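Local coordinates for carbohydrate binding protein, putative, cpb33A (Cellvibrio japonicus, PDB 5FJQ) that is a copper-dependent lytic polysaccharide monooxygenase, represented here by its AA10 domain, and is important for efficient use of chitin by the bacterium, at residues K8-Q13 against C174-F179; P22-C27 against R77-A82; T110-D115 against Y148-H153. One frame throughout, in Å; residues are numbered along the deposited sequence.

In the fold
All three contacts lie away from the copper held by His1 and His100; contacts 1 and 2 are on the same side of the AA10 domain's centre. Contact 1 lies nearest that centre, its own centre about 10 Å from that of contact 2 and about 14 Å from that of contact 3; contacts 2 and 3 lie about 18 Å apart. Along the chain, contact 2 and then contact 3 fall between the halves of contact 1, which joins the two ends of the domain. Contacts 1 and 3 share a sheet through neighbouring strands 152-161 and 169-178. Trp80 of contact 2 packs on Arg10 and its carbonyl meets Arg152, tying helices and loops to that sheet.

Contact 1 (K8-Q13 against C174-F179); sequences KSRVIQ and CIDVDF
Arg10 N donates to Cys174 O (2.9 Å) in a nearly straight bond, 171° at the hydrogen, which ties the first turn of helix 10-17 to the side of strand 169-178. The backbones come closest at Ser9 and Ile175, with Ser9 CA 4.1 Å from Ile175 CA. Ser9 is the N-cap: its OG takes a weak bond from Ile12 N and a stronger one links it to Gln173 OE1.

Arg10 carries the side-chain contact. With CG anti to the backbone N (chi1 -163°) and a bend at chi3, its guanidinium lies alongside the Asp176 carboxylate, the two planes only 6° apart. In this salt bridge Arg10 NE bonds Asp176 OD2 at 2.9 Å and Arg10 NH2 bonds Asp176 OD1 at 2.7 Å, both oxygens using their syn lone pairs, so the side-on fork fixes the rotation of both groups within a buried contact. Cys174 CB covers one guanidinium face. On the flank of Ser9, Ile175 lays CG1 against Ser9 CA (3.9 Å). Waters link the backbones: one accepts from Val11 N and donates to Cys174 O, another accepts from Asp176 N at 2.7 Å and lies by Lys8 O.

Trp80 makes a cation-pi contact with Arg10, Cys174 is joined to Cys63 by a disulfide, Ile175 rests on Val4 of strand 2-6, and both Arg10 and Asp176 touch Ile154 of the adjacent strand 152-161.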
ATOM      1  N   LYS A   8      -1.572   8.284   5.105  1.00 17.81           N
ATOM      2  CA  LYS A   8      -0.802   8.426   3.853  1.00 16.78           C
ATOM      3  C   LYS A   8       0.019   7.167   3.635  1.00 17.22           C
ATOM      4  O   LYS A   8       0.752   6.703   4.540  1.00 17.55           O
ATOM      5  CB  LYS A   8       0.088   9.640   3.907  1.00 15.87           C
ATOM      6  CG  LYS A   8      -0.637  10.938   4.204  1.00 16.03           C
ATOM      7  CD  LYS A   8       0.349  12.106   4.320  1.00 17.16           C
ATOM      8  CE  LYS A   8      -0.341  13.478   4.487  1.00 18.24           C
ATOM      9  NZ  LYS A   8      -0.996  13.870   3.180  1.00 21.69           N
ATOM     10  N   SER A   9      -0.117   6.605   2.443  1.00 19.74           N
ATOM     11  CA  SER A   9       0.625   5.418   2.049  1.00 18.23           C
ATOM     12  C   SER A   9       2.045   5.896   1.859  1.00 19.74           C
ATOM     13  O   SER A   9       2.307   7.110   1.838  1.00 19.89           O
ATOM     14  CB  SER A   9       0.142   4.852   0.720  1.00 18.95           C
ATOM     15  OG  SER A   9       0.414   5.762  -0.375  1.00 18.06           O
ATOM     16  N   ARG A  10       2.936   4.931   1.785  1.00 16.96           N
ATOM     17  CA  ARG A  10       4.373   5.163   1.647  1.00 16.03           C
ATOM     18  C   ARG A  10       4.704   5.977   0.373  1.00 16.46           C
ATOM     19  O   ARG A  10       5.583   6.849   0.435  1.00 15.84           O
ATOM     20  CB  ARG A  10       5.100   3.813   1.577  1.00 14.86           C
ATOM     21  CG  ARG A  10       6.585   3.947   1.858  1.00 15.04           C
ATOM     22  CD  ARG A  10       7.237   2.608   1.913  1.00 17.20           C
ATOM     23  NE  ARG A  10       6.893   1.817   3.077  1.00 15.41           N
ATOM     24  CZ  ARG A  10       7.377   0.559   3.204  1.00 17.23           C
ATOM     25  NH1 ARG A  10       8.180   0.046   2.259  1.00 13.69           N
ATOM     26  NH2 ARG A  10       7.106  -0.171   4.271  1.00 13.65           N
ATOM     27  N   VAL A  11       4.017   5.679  -0.762  1.00 15.61           N
ATOM     28  CA  VAL A  11       4.250   6.438  -2.021  1.00 14.16           C
ATOM     29  C   VAL A  11       3.784   7.921  -1.761  1.00 13.39           C
ATOM     30  O   VAL A  11       4.367   8.869  -2.269  1.00 12.66           O
ATOM     31  CB  VAL A  11       3.560   5.841  -3.320  1.00 13.26           C
ATOM     32  CG1 VAL A  11       4.124   4.454  -3.637  1.00 13.60           C
ATOM     33  CG2 VAL A  11       2.005   5.785  -3.216  1.00 11.79           C
ATOM     34  N   ILE A  12       2.833   8.110  -0.853  1.00 13.42           N
ATOM     35  CA  ILE A  12       2.292   9.518  -0.597  1.00 13.01           C
ATOM     36  C   ILE A  12       3.135  10.292   0.455  1.00 14.89           C
ATOM     37  O   ILE A  12       3.316  11.561   0.419  1.00 15.33           O
ATOM     38  CB  ILE A  12       0.808   9.525  -0.056  1.00 13.11           C
ATOM     39  CG1 ILE A  12      -0.205   8.988  -1.098  1.00 13.14           C
ATOM     40  CG2 ILE A  12       0.404  10.959   0.418  1.00 12.52           C
ATOM     41  CD1 ILE A  12      -0.209   9.668  -2.439  1.00 12.99           C
ATOM     42  N   GLN A  13       3.548   9.559   1.471  1.00 14.72           N
ATOM     43  CA  GLN A  13       4.508  10.083   2.435  1.00 16.20           C
ATOM     44  C   GLN A  13       5.754  10.579   1.694  1.00 16.54           C
ATOM     45  O   GLN A  13       6.206  11.725   1.835  1.00 18.07           O
ATOM     46  CB  GLN A  13       4.853   9.004   3.454  1.00 16.54           C
ATOM     47  CG  GLN A  13       3.718   8.719   4.477  1.00 17.90           C
ATOM     48  CD  GLN A  13       3.530   9.852   5.445  1.00 21.01           C
ATOM     49  OE1 GLN A  13       4.075  10.925   5.232  1.00 21.59           O
ATOM     50  NE2 GLN A  13       2.735   9.633   6.535  1.00 23.38           N
ATOM     51  N   CYS A 174       1.306  -0.021   0.117  1.00 16.23           N
ATOM     52  CA  CYS A 174       1.979  -0.142   1.402  1.00 16.12           C
ATOM     53  C   CYS A 174       1.835   1.139   2.182  1.00 17.79           C
ATOM     54  O   CYS A 174       2.117   2.204   1.633  1.00 17.31           O
ATOM     55  CB  CYS A 174       3.445  -0.378   1.224  1.00 15.88           C
ATOM     56  SG  CYS A 174       3.874  -2.094   0.685  1.00 18.83           S
ATOM     57  N   ILE A 175       1.373   1.006   3.445  1.00 16.33           N
ATOM     58  CA  ILE A 175       1.144   2.138   4.387  1.00 17.61           C
ATOM     59  C   ILE A 175       1.986   1.819   5.641  1.00 17.90           C
ATOM     60  O   ILE A 175       1.947   0.673   6.102  1.00 16.09           O
ATOM     61  CB  ILE A 175      -0.338   2.235   4.755  1.00 16.70           C
ATOM     62  CG1 ILE A 175      -1.201   2.294   3.451  1.00 17.70           C
ATOM     63  CG2 ILE A 175      -0.602   3.506   5.550  1.00 19.38           C
ATOM     64  CD1 ILE A 175      -2.593   1.685   3.600  1.00 16.99           C
ATOM     65  N   ASP A 176       2.759   2.802   6.152  1.00 16.66           N
ATOM     66  CA  ASP A 176       3.496   2.598   7.406  1.00 15.66           C
ATOM     67  C   ASP A 176       2.782   3.210   8.623  1.00 18.05           C
ATOM     68  O   ASP A 176       2.418   4.384   8.596  1.00 15.53           O
ATOM     69  CB  ASP A 176       4.892   3.141   7.320  1.00 15.04           C
ATOM     70  CG  ASP A 176       5.628   2.659   6.142  1.00 17.53           C
ATOM     71  OD1 ASP A 176       6.160   1.487   6.212  1.00 14.93           O
ATOM     72  OD2 ASP A 176       5.684   3.477   5.162  1.00 16.08           O
ATOM     73  N   VAL A 177       2.618   2.423   9.678  1.00 18.65           N
ATOM     74  CA  VAL A 177       1.871   2.885  10.866  1.00 19.01           C
ATOM     75  C   VAL A 177       2.686   2.599  12.130  1.00 18.68           C
ATOM     76  O   VAL A 177       3.592   1.713  12.141  1.00 19.70           O
ATOM     77  CB  VAL A 177       0.451   2.261  10.974  1.00 17.24           C
ATOM     78  CG1 VAL A 177      -0.424   2.654   9.785  1.00 18.09           C
ATOM     79  CG2 VAL A 177       0.556   0.743  11.091  1.00 15.96           C
ATOM     80  N   ASP A 178       2.393   3.328  13.204  1.00 19.84           N
ATOM     81  CA  ASP A 178       3.170   3.091  14.406  1.00 18.34           C
ATOM     82  C   ASP A 178       2.255   2.920  15.584  1.00 17.07           C
ATOM     83  O   ASP A 178       1.596   3.876  16.017  1.00 18.08           O
ATOM     84  CB  ASP A 178       4.113   4.262  14.639  1.00 22.16           C
ATOM     85  CG  ASP A 178       5.043   4.034  15.786  1.00 24.54           C
ATOM     86  OD1 ASP A 178       5.173   2.887  16.267  1.00 24.91           O
ATOM     87  OD2 ASP A 178       5.658   5.028  16.207  1.00 24.47           O
ATOM     88  N   PHE A 179       2.235   1.714  16.127  1.00 15.96           N
ATOM     89  CA  PHE A 179       1.398   1.414  17.294  1.00 16.39           C
ATOM     90  C   PHE A 179       1.918   1.958  18.617  1.00 17.43           C
ATOM     91  O   PHE A 179       1.249   1.823  19.634  1.00 19.41           O
ATOM     92  CB  PHE A 179       1.205  -0.090  17.363  1.00 16.36           C
ATOM     93  CG  PHE A 179       0.136  -0.605  16.399  1.00 15.43           C
ATOM     94  CD1 PHE A 179       0.399  -0.756  15.066  1.00 15.42           C
ATOM     95  CD2 PHE A 179      -1.117  -0.913  16.854  1.00 15.49           C
ATOM     96  CE1 PHE A 179      -0.547  -1.262  14.178  1.00 16.97           C
ATOM     97  CE2 PHE A 179      -2.105  -1.390  15.989  1.00 16.31           C
ATOM     98  CZ  PHE A 179      -1.803  -1.589  14.637  1.00 18.65           C
TER
HETATM   99  O   HOH W   1       1.586   6.662   7.222  1.00 16.64           O
HETATM  100  O   HOH W   2       2.847   5.128   4.839  1.00 18.32           O
HETATM  101  O   HOH W   3       2.570   2.981  -1.025  1.00 15.42           O

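Contact 2 (P22-C27 against R77-A82); sequences PTHPAC and RNDWPA
His24 and Pro81 meet tip to tip in a CH-pi contact that joins the N-terminus of helix 25-33 to the loop leading into strand 83-84, in the helix-and-loop insertion between strands 2-6 and 88-96 of the immunoglobulin-like (E-set) beta-sandwich of AA10 enzymes. Pro81 CG stands 3.9 Å from the His24 ring centroid and 18° off the ring normal; Pro25 CD covers the opposite face. His24 is also the N-cap: with CG anti to its backbone N (chi1 173°), the ring swings back so that ND1 accepts from Ala26 N at 2.9 Å, nearly in the ring plane. That bond fixes the ring turn, and the far edge, CE1 and NE2, faces Asp79 O.

Arg77 and Asp79 form a salt bridge within their own loop, NE to OD1 and NH2 to OD2, which holds the guanidinium flat against the helix start. Ala26 CA and Pro25 O lie over one face of this group, with Ala26 CA 3.3 Å from Arg77 NE. Pro25 CG touches the carboxylate at Asp79 OD2. Trp80 reaches back from the loop, contacting Asp176 of strand 169-178 and Ala30 farther along helix 25-33, while Cys27 is held to helix 10-17 by its disulfide with Cys14. The Ala26 methyl packs between the Asp79 carboxylate and the Trp80 ring, its CB 3.4 Å from Asp79 OD1 and 3.6 Å from Trp80 CE3.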
ATOM      1  N   PRO A  22      14.285  14.879  -1.755  1.00 22.77           N
ATOM      2  CA  PRO A  22      13.712  14.509  -0.473  1.00 21.70           C
ATOM      3  C   PRO A  22      14.671  14.912   0.670  1.00 21.89           C
ATOM      4  O   PRO A  22      15.892  15.032   0.473  1.00 25.27           O
ATOM      5  CB  PRO A  22      13.644  12.974  -0.551  1.00 19.02           C
ATOM      6  CG  PRO A  22      14.653  12.565  -1.543  1.00 19.28           C
ATOM      7  CD  PRO A  22      14.836  13.722  -2.493  1.00 19.45           C
ATOM      8  N   THR A  23      14.140  15.054   1.860  1.00 21.85           N
ATOM      9  CA  THR A  23      14.989  15.367   2.989  1.00 23.86           C
ATOM     10  C   THR A  23      14.931  14.269   4.000  1.00 24.82           C
ATOM     11  O   THR A  23      15.763  14.211   4.898  1.00 26.74           O
ATOM     12  CB  THR A  23      14.527  16.649   3.718  1.00 24.53           C
ATOM     13  OG1 THR A  23      13.152  16.488   4.063  1.00 26.77           O
ATOM     14  CG2 THR A  23      14.689  17.858   2.814  1.00 24.62           C
ATOM     15  N   HIS A  24      13.935  13.415   3.921  1.00 23.20           N
ATOM     16  CA  HIS A  24      13.812  12.426   4.978  1.00 26.53           C
ATOM     17  C   HIS A  24      14.702  11.214   4.593  1.00 25.01           C
ATOM     18  O   HIS A  24      14.705  10.806   3.455  1.00 28.23           O
ATOM     19  CB  HIS A  24      12.337  12.051   5.227  1.00 30.79           C
ATOM     20  CG  HIS A  24      12.167  10.925   6.190  1.00 35.72           C
ATOM     21  ND1 HIS A  24      12.776   9.693   6.004  1.00 35.40           N
ATOM     22  CD2 HIS A  24      11.487  10.843   7.361  1.00 37.27           C
ATOM     23  CE1 HIS A  24      12.488   8.911   7.033  1.00 35.52           C
ATOM     24  NE2 HIS A  24      11.706   9.580   7.866  1.00 36.56           N
ATOM     25  N   PRO A  25      15.469  10.665   5.536  1.00 22.61           N
ATOM     26  CA  PRO A  25      16.419   9.654   5.158  1.00 22.82           C
ATOM     27  C   PRO A  25      15.833   8.424   4.400  1.00 20.17           C
ATOM     28  O   PRO A  25      16.428   7.994   3.429  1.00 21.40           O
ATOM     29  CB  PRO A  25      17.087   9.301   6.493  1.00 21.95           C
ATOM     30  CG  PRO A  25      16.004   9.546   7.495  1.00 22.24           C
ATOM     31  CD  PRO A  25      15.403  10.829   7.007  1.00 22.72           C
ATOM     32  N   ALA A  26      14.693   7.875   4.803  1.00 20.39           N
ATOM     33  CA  ALA A  26      14.032   6.776   4.004  1.00 18.39           C
ATOM     34  C   ALA A  26      13.680   7.182   2.568  1.00 18.43           C
ATOM     35  O   ALA A  26      13.821   6.391   1.651  1.00 17.35           O
ATOM     36  CB  ALA A  26      12.761   6.261   4.709  1.00 20.01           C
ATOM     37  N   CYS A  27      13.211   8.415   2.354  1.00 14.18           N
ATOM     38  CA  CYS A  27      12.847   8.828   0.999  1.00 15.32           C
ATOM     39  C   CYS A  27      14.093   9.148   0.190  1.00 15.20           C
ATOM     40  O   CYS A  27      14.091   8.965  -1.007  1.00 17.78           O
ATOM     41  CB  CYS A  27      11.878  10.068   1.003  1.00 13.81           C
ATOM     42  SG  CYS A  27      10.365   9.831   1.999  1.00 19.29           S
ATOM     43  N   ARG A  77      12.985  -0.649   6.106  1.00 23.67           N
ATOM     44  CA  ARG A  77      13.473   0.436   6.949  1.00 23.03           C
ATOM     45  C   ARG A  77      12.531   0.533   8.098  1.00 22.74           C
ATOM     46  O   ARG A  77      11.364   0.275   7.918  1.00 22.21           O
ATOM     47  CB  ARG A  77      13.497   1.721   6.159  1.00 21.41           C
ATOM     48  CG  ARG A  77      14.534   1.616   5.032  1.00 20.18           C
ATOM     49  CD  ARG A  77      14.686   2.913   4.297  1.00 20.89           C
ATOM     50  NE  ARG A  77      15.197   3.954   5.193  1.00 20.41           N
ATOM     51  CZ  ARG A  77      16.475   4.348   5.273  1.00 20.22           C
ATOM     52  NH1 ARG A  77      17.404   3.837   4.497  1.00 20.32           N
ATOM     53  NH2 ARG A  77      16.822   5.333   6.106  1.00 21.03           N
ATOM     54  N   ASN A  78      13.056   0.852   9.279  1.00 23.48           N
ATOM     55  CA  ASN A  78      12.237   1.045  10.493  1.00 23.70           C
ATOM     56  C   ASN A  78      12.019   2.526  10.657  1.00 21.46           C
ATOM     57  O   ASN A  78      11.578   2.984  11.736  1.00 24.70           O
ATOM     58  CB  ASN A  78      12.966   0.509  11.733  1.00 24.39           C
ATOM     59  CG  ASN A  78      14.403   1.057  11.870  1.00 29.32           C
ATOM     60  OD1 ASN A  78      14.885   1.868  11.059  1.00 32.61           O
ATOM     61  ND2 ASN A  78      15.108   0.589  12.903  1.00 31.04           N
ATOM     62  N   ASP A  79      12.323   3.292   9.618  1.00 20.11           N
ATOM     63  CA  ASP A  79      12.168   4.771   9.741  1.00 20.02           C
ATOM     64  C   ASP A  79      11.264   5.390   8.673  1.00 20.35           C
ATOM     65  O   ASP A  79      11.238   6.649   8.469  1.00 22.18           O
ATOM     66  CB  ASP A  79      13.518   5.450   9.764  1.00 21.00           C
ATOM     67  CG  ASP A  79      14.199   5.405   8.414  1.00 22.21           C
ATOM     68  OD1 ASP A  79      13.758   4.599   7.558  1.00 21.23           O
ATOM     69  OD2 ASP A  79      15.164   6.165   8.214  1.00 19.74           O
ATOM     70  N   TRP A  80      10.472   4.543   8.013  1.00 21.81           N
ATOM     71  CA  TRP A  80       9.522   5.112   7.030  1.00 22.15           C
ATOM     72  C   TRP A  80       8.655   6.127   7.735  1.00 20.68           C
ATOM     73  O   TRP A  80       8.288   5.913   8.919  1.00 22.54           O
ATOM     74  CB  TRP A  80       8.657   4.052   6.385  1.00 19.36           C
ATOM     75  CG  TRP A  80       9.387   3.155   5.408  1.00 17.63           C
ATOM     76  CD1 TRP A  80       9.706   1.824   5.613  1.00 17.16           C
ATOM     77  CD2 TRP A  80       9.912   3.488   4.088  1.00 16.59           C
ATOM     78  NE1 TRP A  80      10.360   1.331   4.511  1.00 18.00           N
ATOM     79  CE2 TRP A  80      10.498   2.311   3.565  1.00 17.61           C
ATOM     80  CE3 TRP A  80       9.927   4.648   3.297  1.00 16.83           C
ATOM     81  CZ2 TRP A  80      11.124   2.262   2.288  1.00 16.22           C
ATOM     82  CZ3 TRP A  80      10.555   4.578   2.015  1.00 16.96           C
ATOM     83  CH2 TRP A  80      11.127   3.404   1.543  1.00 16.51           C
ATOM     84  N   PRO A  81       8.327   7.257   7.064  1.00 21.22           N
ATOM     85  CA  PRO A  81       7.364   8.149   7.743  1.00 18.36           C
ATOM     86  C   PRO A  81       6.043   7.427   8.067  1.00 19.10           C
ATOM     87  O   PRO A  81       5.410   6.874   7.169  1.00 21.27           O
ATOM     88  CB  PRO A  81       7.107   9.237   6.705  1.00 20.63           C
ATOM     89  CG  PRO A  81       8.393   9.302   5.922  1.00 20.16           C
ATOM     90  CD  PRO A  81       8.890   7.866   5.845  1.00 20.59           C
ATOM     91  N   ALA A  82       5.596   7.419   9.312  1.00 18.28           N
ATOM     92  CA  ALA A  82       4.496   6.573   9.659  1.00 18.45           C
ATOM     93  C   ALA A  82       3.421   7.365  10.405  1.00 21.38           C
ATOM     94  O   ALA A  82       3.705   8.389  10.996  1.00 20.27           O
ATOM     95  CB  ALA A  82       4.998   5.402  10.491  1.00 18.17           C
TER

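Contact 3 (T110-D115 against Y148-H153); sequences TPQGYD and YRTGRH
The His153 ring turns its edge to Thr110 and Pro111, with His153 ND1 hydrogen-bonded to Thr110 OG1 at 2.9 Å. On its other side, His153 NE2 donates back to Thr150 O (2.9 Å), the oxygen lying near the ring plane. Thr110 OG1 is also bonded to Ile154 N. Between the two ring nitrogens, His153 CE1 approaches Pro111 O to 3.0 Å, and Arg149 CD covers one ring face.

Arg149 bends at chi2 (-60°) to come side-on to Thr110 O. Arg149 NE bonds Thr110 O at 2.8 Å in both the guanidinium and carbonyl planes; Arg149 NH2 reaches Thr110 O at 3.1 Å from above the carbonyl plane and has a second partner in Gln126 OE1.

Gln112 uses both ends of its amide on Thr150: Gln112 OE1 accepts from Thr150 N at 3.0 Å, the donor tilted from the amide carbonyl plane, and Gln112 NE2 donates to Thr150 OG1 at 2.8 Å, in the amide plane. A water accepting from Gly113 N and donating to Thr150 O joins turn and strand-side backbone. Over the centre of the Tyr114 ring sits Thr110 CG2.

Pro111 to Tyr114 forms a type II beta turn, closed by Tyr114 N to Pro111 O, with Gly113 at the position where positive phi favours glycine; the turn follows strand 102-109 and is fastened to the start of its antiparallel neighbour, strand 152-161.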
ATOM      1  N   THR A 110       1.495  -6.822   8.860  1.00 16.15           N
ATOM      2  CA  THR A 110       2.592  -7.492   9.505  1.00 16.44           C
ATOM      3  C   THR A 110       2.256  -8.041  10.922  1.00 19.18           C
ATOM      4  O   THR A 110       1.357  -7.546  11.637  1.00 20.40           O
ATOM      5  CB  THR A 110       3.777  -6.534   9.566  1.00 16.54           C
ATOM      6  OG1 THR A 110       3.301  -5.221   9.875  1.00 18.51           O
ATOM      7  CG2 THR A 110       4.441  -6.420   8.160  1.00 16.51           C
ATOM      8  N   PRO A 111       2.995  -9.081  11.345  1.00 21.17           N
ATOM      9  CA  PRO A 111       2.751  -9.683  12.647  1.00 18.68           C
ATOM     10  C   PRO A 111       3.453  -8.914  13.733  1.00 19.85           C
ATOM     11  O   PRO A 111       4.473  -8.274  13.475  1.00 19.19           O
ATOM     12  CB  PRO A 111       3.434 -11.085  12.511  1.00 19.06           C
ATOM     13  CG  PRO A 111       4.509 -10.880  11.482  1.00 20.95           C
ATOM     14  CD  PRO A 111       4.011  -9.815  10.545  1.00 19.84           C
ATOM     15  N   GLN A 112       2.933  -9.020  14.953  1.00 18.17           N
ATOM     16  CA  GLN A 112       3.649  -8.582  16.124  1.00 20.07           C
ATOM     17  C   GLN A 112       5.088  -9.129  16.114  1.00 23.40           C
ATOM     18  O   GLN A 112       5.362 -10.288  15.690  1.00 21.08           O
ATOM     19  CB  GLN A 112       2.851  -8.998  17.359  1.00 20.47           C
ATOM     20  CG  GLN A 112       3.426  -8.545  18.660  1.00 21.68           C
ATOM     21  CD  GLN A 112       3.577  -7.039  18.753  1.00 21.05           C
ATOM     22  OE1 GLN A 112       3.073  -6.297  17.914  1.00 20.73           O
ATOM     23  NE2 GLN A 112       4.337  -6.593  19.742  1.00 22.59           N
ATOM     24  N   GLY A 113       6.030  -8.255  16.482  1.00 24.70           N
ATOM     25  CA  GLY A 113       7.452  -8.590  16.347  1.00 22.86           C
ATOM     26  C   GLY A 113       8.122  -8.208  15.036  1.00 22.77           C
ATOM     27  O   GLY A 113       9.333  -8.199  14.973  1.00 23.55           O
ATOM     28  N   TYR A 114       7.356  -7.886  13.993  1.00 22.21           N
ATOM     29  CA  TYR A 114       7.943  -7.548  12.698  1.00 24.45           C
ATOM     30  C   TYR A 114       9.111  -6.583  12.839  1.00 24.98           C
ATOM     31  O   TYR A 114       8.970  -5.531  13.471  1.00 24.98           O
ATOM     32  CB  TYR A 114       6.888  -6.877  11.778  1.00 23.95           C
ATOM     33  CG  TYR A 114       7.361  -6.715  10.340  1.00 23.27           C
ATOM     34  CD1 TYR A 114       7.442  -7.812   9.510  1.00 21.10           C
ATOM     35  CD2 TYR A 114       7.734  -5.458   9.827  1.00 23.59           C
ATOM     36  CE1 TYR A 114       7.898  -7.695   8.204  1.00 23.58           C
ATOM     37  CE2 TYR A 114       8.164  -5.317   8.499  1.00 23.42           C
ATOM     38  CZ  TYR A 114       8.223  -6.445   7.694  1.00 22.10           C
ATOM     39  OH  TYR A 114       8.661  -6.403   6.367  1.00 28.38           O
ATOM     40  N   ASP A 115      10.221  -6.868  12.160  1.00 26.70           N
ATOM     41  CA  ASP A 115      11.453  -6.103  12.434  1.00 27.86           C
ATOM     42  C   ASP A 115      12.033  -5.316  11.261  1.00 28.43           C
ATOM     43  O   ASP A 115      13.131  -4.834  11.378  1.00 30.19           O
ATOM     44  CB  ASP A 115      12.539  -7.008  13.070  1.00 26.83           C
ATOM     45  CG  ASP A 115      13.198  -7.964  12.070  1.00 28.71           C
ATOM     46  OD1 ASP A 115      12.825  -8.023  10.874  1.00 26.56           O
ATOM     47  OD2 ASP A 115      14.117  -8.677  12.491  1.00 29.69           O
ATOM     48  N   TYR A 148      -4.434  -5.956  17.927  1.00 23.10           N
ATOM     49  CA  TYR A 148      -3.378  -5.570  18.881  1.00 21.96           C
ATOM     50  C   TYR A 148      -1.981  -5.688  18.259  1.00 20.94           C
ATOM     51  O   TYR A 148      -1.575  -6.766  17.845  1.00 19.39           O
ATOM     52  CB  TYR A 148      -3.446  -6.404  20.168  1.00 22.59           C
ATOM     53  CG  TYR A 148      -2.444  -5.961  21.179  1.00 21.93           C
ATOM     54  CD1 TYR A 148      -2.678  -4.818  21.951  1.00 22.80           C
ATOM     55  CD2 TYR A 148      -1.238  -6.647  21.339  1.00 22.08           C
ATOM     56  CE1 TYR A 148      -1.751  -4.376  22.900  1.00 24.03           C
ATOM     57  CE2 TYR A 148      -0.297  -6.220  22.283  1.00 23.16           C
ATOM     58  CZ  TYR A 148      -0.556  -5.082  23.054  1.00 24.21           C
ATOM     59  OH  TYR A 148       0.382  -4.639  23.989  1.00 23.15           O
ATOM     60  N   ARG A 149      -1.230  -4.581  18.278  1.00 20.59           N
ATOM     61  CA  ARG A 149       0.164  -4.558  17.884  1.00 19.60           C
ATOM     62  C   ARG A 149       0.874  -3.527  18.765  1.00 19.99           C
ATOM     63  O   ARG A 149       0.212  -2.710  19.416  1.00 25.88           O
ATOM     64  CB  ARG A 149       0.327  -4.151  16.389  1.00 18.24           C
ATOM     65  CG  ARG A 149      -0.168  -5.121  15.285  1.00 18.47           C
ATOM     66  CD  ARG A 149       0.529  -6.473  15.329  1.00 18.21           C
ATOM     67  NE  ARG A 149       0.223  -7.317  14.171  1.00 20.53           N
ATOM     68  CZ  ARG A 149      -0.733  -8.247  14.154  1.00 20.57           C
ATOM     69  NH1 ARG A 149      -1.483  -8.430  15.233  1.00 19.36           N
ATOM     70  NH2 ARG A 149      -0.960  -8.962  13.069  1.00 19.09           N
ATOM     71  N   THR A 150       2.203  -3.594  18.835  1.00 20.40           N
ATOM     72  CA  THR A 150       3.020  -2.468  19.298  1.00 18.95           C
ATOM     73  C   THR A 150       4.063  -2.302  18.187  1.00 18.17           C
ATOM     74  O   THR A 150       4.280  -3.240  17.427  1.00 20.09           O
ATOM     75  CB  THR A 150       3.777  -2.776  20.615  1.00 18.70           C
ATOM     76  OG1 THR A 150       4.597  -3.924  20.390  1.00 19.31           O
ATOM     77  CG2 THR A 150       2.830  -3.150  21.734  1.00 17.56           C
ATOM     78  N   GLY A 151       4.714  -1.154  18.105  1.00 19.17           N
ATOM     79  CA  GLY A 151       5.848  -1.062  17.195  1.00 18.22           C
ATOM     80  C   GLY A 151       5.331  -0.588  15.883  1.00 17.96           C
ATOM     81  O   GLY A 151       4.140  -0.303  15.723  1.00 20.28           O
ATOM     82  N   ARG A 152       6.241  -0.510  14.928  1.00 18.58           N
ATOM     83  CA  ARG A 152       5.945  -0.038  13.620  1.00 17.58           C
ATOM     84  C   ARG A 152       5.516  -1.203  12.766  1.00 18.97           C
ATOM     85  O   ARG A 152       6.066  -2.293  12.864  1.00 18.61           O
ATOM     86  CB  ARG A 152       7.259   0.530  13.067  1.00 18.91           C
ATOM     87  CG  ARG A 152       7.440   1.953  13.505  1.00 17.43           C
ATOM     88  CD  ARG A 152       8.801   2.442  13.070  1.00 18.82           C
ATOM     89  NE  ARG A 152       8.628   3.879  13.076  1.00 21.09           N
ATOM     90  CZ  ARG A 152       8.532   4.588  11.971  1.00 21.96           C
ATOM     91  NH1 ARG A 152       8.702   3.955  10.796  1.00 19.68           N
ATOM     92  NH2 ARG A 152       8.336   5.913  12.051  1.00 20.61           N
ATOM     93  N   HIS A 153       4.516  -0.983  11.932  1.00 18.65           N
ATOM     94  CA  HIS A 153       3.974  -2.034  11.138  1.00 17.60           C
ATOM     95  C   HIS A 153       3.731  -1.573   9.720  1.00 18.89           C
ATOM     96  O   HIS A 153       3.684  -0.376   9.444  1.00 17.33           O
ATOM     97  CB  HIS A 153       2.719  -2.618  11.833  1.00 17.37           C
ATOM     98  CG  HIS A 153       3.100  -3.505  12.974  1.00 19.17           C
ATOM     99  ND1 HIS A 153       3.507  -4.812  12.769  1.00 18.06           N
ATOM    100  CD2 HIS A 153       3.313  -3.242  14.285  1.00 19.07           C
ATOM    101  CE1 HIS A 153       3.909  -5.325  13.922  1.00 20.14           C
ATOM    102  NE2 HIS A 153       3.772  -4.406  14.862  1.00 18.96           N
TER
HETATM  103  O   HOH W   4       5.959  -5.631  16.633  1.00 23.95           O